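Local atomic coordinates of transcription regulator WhiB1 (Mycobacterium tuberculosis H37Rv, PDB entry 6ONO), a protein that represses transcription and probably responds to redox state, carrying a [4Fe-4S] cluster that is stable to oxygen but very reactive to nitric oxide. Residues A[33-43]-A[59-67]. Numbering follows the deposited sequence.
Sequences AKLVCNRCPVT and VWGGMSEDE. With SF4 (iron/sulfur cluster), chain E.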
loop_
_atom_site.group_PDB
_atom_site.type_symbol
_atom_site.label_atom_id
_atom_site.label_comp_id
_atom_site.label_asym_id
_atom_site.label_seq_id
_atom_site.Cartn_x
_atom_site.Cartn_y
_atom_site.Cartn_z
ATOM N N ALA A 33 9.680 10.683 -2.510
ATOM C CA ALA A 33 9.827 9.385 -1.844
ATOM C C ALA A 33 11.202 8.756 -2.107
ATOM O O ALA A 33 11.857 8.219 -1.190
ATOM C CB ALA A 33 8.713 8.441 -2.289
ATOM N N LYS A 34 11.641 8.774 -3.369
ATOM C CA LYS A 34 12.939 8.208 -3.709
ATOM C C LYS A 34 14.069 8.903 -2.960
ATOM O O LYS A 34 15.073 8.265 -2.644
ATOM C CB LYS A 34 13.182 8.305 -5.211
ATOM C CG LYS A 34 12.409 7.320 -6.052
ATOM C CD LYS A 34 12.766 7.511 -7.529
ATOM C CE LYS A 34 12.109 6.448 -8.378
ATOM N NZ LYS A 34 12.568 6.495 -9.782
ATOM N N LEU A 35 13.939 10.206 -2.698
ATOM C CA LEU A 35 14.955 10.902 -1.913
ATOM C C LEU A 35 15.096 10.300 -0.523
ATOM O O LEU A 35 16.204 10.252 0.027
ATOM C CB LEU A 35 14.626 12.387 -1.803
ATOM C CG LEU A 35 14.911 13.204 -3.062
ATOM C CD1 LEU A 35 14.548 14.656 -2.831
ATOM C CD2 LEU A 35 16.353 13.068 -3.461
ATOM N N VAL A 36 13.987 9.863 0.074
ATOM C CA VAL A 36 14.060 9.164 1.354
ATOM C C VAL A 36 14.788 7.841 1.182
ATOM O O VAL A 36 15.715 7.515 1.936
ATOM C CB VAL A 36 12.651 8.954 1.943
ATOM C CG1 VAL A 36 12.743 8.230 3.287
ATOM C CG2 VAL A 36 11.913 10.284 2.082
ATOM N N CYS A 37 14.384 7.059 0.179
ATOM C CA CYS A 37 15.045 5.768 -0.027
ATOM C C CYS A 37 16.551 5.922 -0.241
ATOM O O CYS A 37 17.333 5.038 0.137
ATOM C CB CYS A 37 14.417 5.044 -1.211
ATOM S SG CYS A 37 12.687 4.638 -0.964
ATOM N N ASN A 38 16.970 7.023 -0.861
ATOM C CA ASN A 38 18.373 7.240 -1.192
ATOM C C ASN A 38 19.232 7.476 0.043
ATOM O O ASN A 38 20.456 7.326 -0.027
ATOM C CB ASN A 38 18.480 8.418 -2.162
ATOM C CG ASN A 38 18.132 8.025 -3.592
ATOM O OD1 ASN A 38 17.727 6.890 -3.845
ATOM N ND2 ASN A 38 18.237 8.975 -4.522
ATOM N N ARG A 39 18.625 7.848 1.168
ATOM C CA ARG A 39 19.346 7.965 2.425
ATOM C C ARG A 39 18.936 6.862 3.396
ATOM O O ARG A 39 18.987 7.044 4.613
ATOM C CB ARG A 39 19.143 9.344 3.051
ATOM C CG ARG A 39 17.715 9.743 3.313
ATOM C CD ARG A 39 17.681 11.049 4.094
ATOM N NE ARG A 39 16.365 11.684 4.098
ATOM C CZ ARG A 39 15.366 11.339 4.899
ATOM N NH1 ARG A 39 15.517 10.349 5.767
ATOM N NH2 ARG A 39 14.210 11.985 4.830
ATOM N N CYS A 40 18.543 5.709 2.860
ATOM C CA CYS A 40 18.101 4.581 3.656
ATOM C C CYS A 40 19.154 3.487 3.640
ATOM O O CYS A 40 19.661 3.144 2.563
ATOM C CB CYS A 40 16.778 4.035 3.117
ATOM S SG CYS A 40 16.065 2.674 4.096
ATOM N N PRO A 41 19.505 2.909 4.796
ATOM C CA PRO A 41 20.550 1.873 4.804
ATOM C C PRO A 41 20.079 0.511 4.322
ATOM O O PRO A 41 20.931 -0.329 3.997
ATOM C CB PRO A 41 20.979 1.822 6.274
ATOM C CG PRO A 41 19.761 2.225 7.018
ATOM C CD PRO A 41 19.055 3.247 6.158
ATOM N N VAL A 42 18.770 0.266 4.231
ATOM C CA VAL A 42 18.273 -1.066 3.889
ATOM C C VAL A 42 17.534 -1.053 2.555
ATOM O O VAL A 42 16.589 -1.823 2.344
ATOM C CB VAL A 42 17.386 -1.626 5.016
ATOM C CG1 VAL A 42 18.244 -1.974 6.232
ATOM C CG2 VAL A 42 16.297 -0.629 5.406
ATOM N N THR A 43 17.996 -0.211 1.628
ATOM C CA THR A 43 17.305 -0.055 0.355
ATOM C C THR A 43 17.298 -1.348 -0.446
ATOM O O THR A 43 16.268 -1.722 -1.016
ATOM C CB THR A 43 17.947 1.058 -0.461
ATOM O OG1 THR A 43 18.042 2.241 0.341
ATOM C CG2 THR A 43 17.090 1.356 -1.661
ATOM N N VAL A 59 6.095 3.197 -3.642
ATOM C CA VAL A 59 7.542 3.277 -3.812
ATOM C C VAL A 59 8.201 2.438 -2.720
ATOM O O VAL A 59 7.975 2.666 -1.520
ATOM C CB VAL A 59 8.028 4.735 -3.754
ATOM C CG1 VAL A 59 9.530 4.801 -3.860
ATOM C CG2 VAL A 59 7.360 5.596 -4.859
ATOM N N TRP A 60 8.992 1.449 -3.138
ATOM C CA TRP A 60 9.772 0.586 -2.261
ATOM C C TRP A 60 11.189 0.544 -2.793
ATOM O O TRP A 60 11.392 0.514 -4.011
ATOM C CB TRP A 60 9.242 -0.855 -2.214
ATOM C CG TRP A 60 7.802 -1.008 -1.793
ATOM C CD1 TRP A 60 6.698 -0.497 -2.421
ATOM C CD2 TRP A 60 7.313 -1.755 -0.675
ATOM N NE1 TRP A 60 5.555 -0.871 -1.755
ATOM C CE2 TRP A 60 5.903 -1.639 -0.677
ATOM C CE3 TRP A 60 7.929 -2.506 0.333
ATOM C CZ2 TRP A 60 5.097 -2.248 0.290
ATOM C CZ3 TRP A 60 7.131 -3.113 1.291
ATOM C CH2 TRP A 60 5.730 -2.982 1.260
ATOM N N GLY A 61 12.160 0.546 -1.880
ATOM C CA GLY A 61 13.553 0.326 -2.225
ATOM C C GLY A 61 14.098 1.253 -3.294
ATOM O O GLY A 61 14.953 0.857 -4.089
ATOM N N GLY A 62 13.609 2.489 -3.325
ATOM C CA GLY A 62 14.049 3.450 -4.319
ATOM C C GLY A 62 13.486 3.261 -5.709
ATOM O O GLY A 62 13.993 3.893 -6.639
HETATM N N MSE A 63 12.478 2.401 -5.886
HETATM C CA MSE A 63 11.818 2.203 -7.186
HETATM C C MSE A 63 10.308 2.486 -7.095
HETATM O O MSE A 63 9.664 2.109 -6.111
HETATM C CB MSE A 63 12.006 0.767 -7.707
HETATM C CG MSE A 63 13.438 0.279 -7.852
HETATM SE SE MSE A 63 13.490 -1.178 -9.159
HETATM C CE MSE A 63 13.357 -0.140 -10.783
ATOM N N SER A 64 9.749 3.106 -8.133
ATOM C CA SER A 64 8.317 3.332 -8.207
ATOM C C SER A 64 7.609 2.048 -8.617
ATOM O O SER A 64 8.232 1.072 -9.048
ATOM C CB SER A 64 7.983 4.442 -9.206
ATOM O OG SER A 64 8.150 3.982 -10.530
ATOM N N GLU A 65 6.286 2.047 -8.478
ATOM C CA GLU A 65 5.555 0.828 -8.787
ATOM C C GLU A 65 5.631 0.503 -10.277
ATOM O O GLU A 65 5.762 -0.668 -10.646
ATOM C CB GLU A 65 4.099 0.931 -8.328
ATOM C CG GLU A 65 3.182 1.693 -9.243
ATOM C CD GLU A 65 1.755 1.693 -8.765
ATOM O OE1 GLU A 65 1.471 2.395 -7.772
ATOM O OE2 GLU A 65 0.922 0.987 -9.380
ATOM N N ASP A 66 5.592 1.517 -11.151
ATOM C CA ASP A 66 5.714 1.231 -12.582
ATOM C C ASP A 66 7.088 0.653 -12.919
ATOM O O ASP A 66 7.203 -0.246 -13.760
ATOM C CB ASP A 66 5.435 2.483 -13.417
ATOM C CG ASP A 66 3.949 2.843 -13.456
ATOM O OD1 ASP A 66 3.109 1.940 -13.260
ATOM O OD2 ASP A 66 3.619 4.020 -13.714
ATOM N N GLU A 67 8.137 1.137 -12.257
ATOM C CA GLU A 67 9.474 0.606 -12.495
ATOM C C GLU A 67 9.578 -0.853 -12.056
ATOM O O GLU A 67 10.100 -1.710 -12.791
ATOM C CB GLU A 67 10.504 1.477 -11.761
ATOM C CG GLU A 67 10.713 2.848 -12.401
ATOM C CD GLU A 67 11.524 3.819 -11.541
ATOM O OE1 GLU A 67 11.615 3.652 -10.307
ATOM O OE2 GLU A 67 12.096 4.766 -12.114
HETATM FE FE1 SF4 E . 11.473 2.927 3.414
HETATM FE FE2 SF4 E . 12.575 3.489 0.992
HETATM FE FE3 SF4 E . 12.300 0.881 1.795
HETATM FE FE4 SF4 E . 14.119 2.488 3.028
HETATM S S1 SF4 E . 14.137 1.854 0.856
HETATM S S2 SF4 E . 12.661 1.076 4.027
HETATM S S3 SF4 E . 13.044 4.500 2.952
HETATM S S4 SF4 E . 10.608 2.363 1.389
#
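E67 OE1 is gripped from both segments: S64 N gives it a nearly straight bond of 2.9 Å, and K34 NZ adds a weak one. The stronger arm of this forked salt bridge runs from K34 NZ to E67 OE2, also 2.9 Å long, meeting the oxygen on its syn side, 18° out of the carboxylate plane. Through it K34 joins helix 27-38 to the start of helix 65-71. E67 N in turn gives a weak bond to S64 OG, completing a capping box at that helix start. K34 leaves its helix with CG beside the backbone N (chi1 -75°) and runs fully extended, so that its methylenes lie alongside the W60 to M63 turn and CE comes 3.6 Å from G62 O.

That type I' turn, closed by backbone bonds between W60 and M63, carries G61 and G62 at positive phi and presses its backbone against the cluster. C37 SG, bound to iron FE2 at 2.3 Å, sits 3.3 Å from G62 N, an approach that may temper the charge on the cluster-bound sulfur. G61 CA packs on sulfide S1 at 3.5 Å. From the other segment T43, with CG2 anti to its N, sets this methyl against G61 O. Just ahead of the turn in the chain, V59 packs on helix 27-38, its CB 4.0 Å from A33 CB. C40 SG binds FE4, and C9 and C46, which also line the pocket, probably supply the other two ligands. A glycine turn laid over a four-cysteine [4Fe-4S] cluster, with the G-V/I-W-G-G sequence, is the hallmark of the WhiB-like fold.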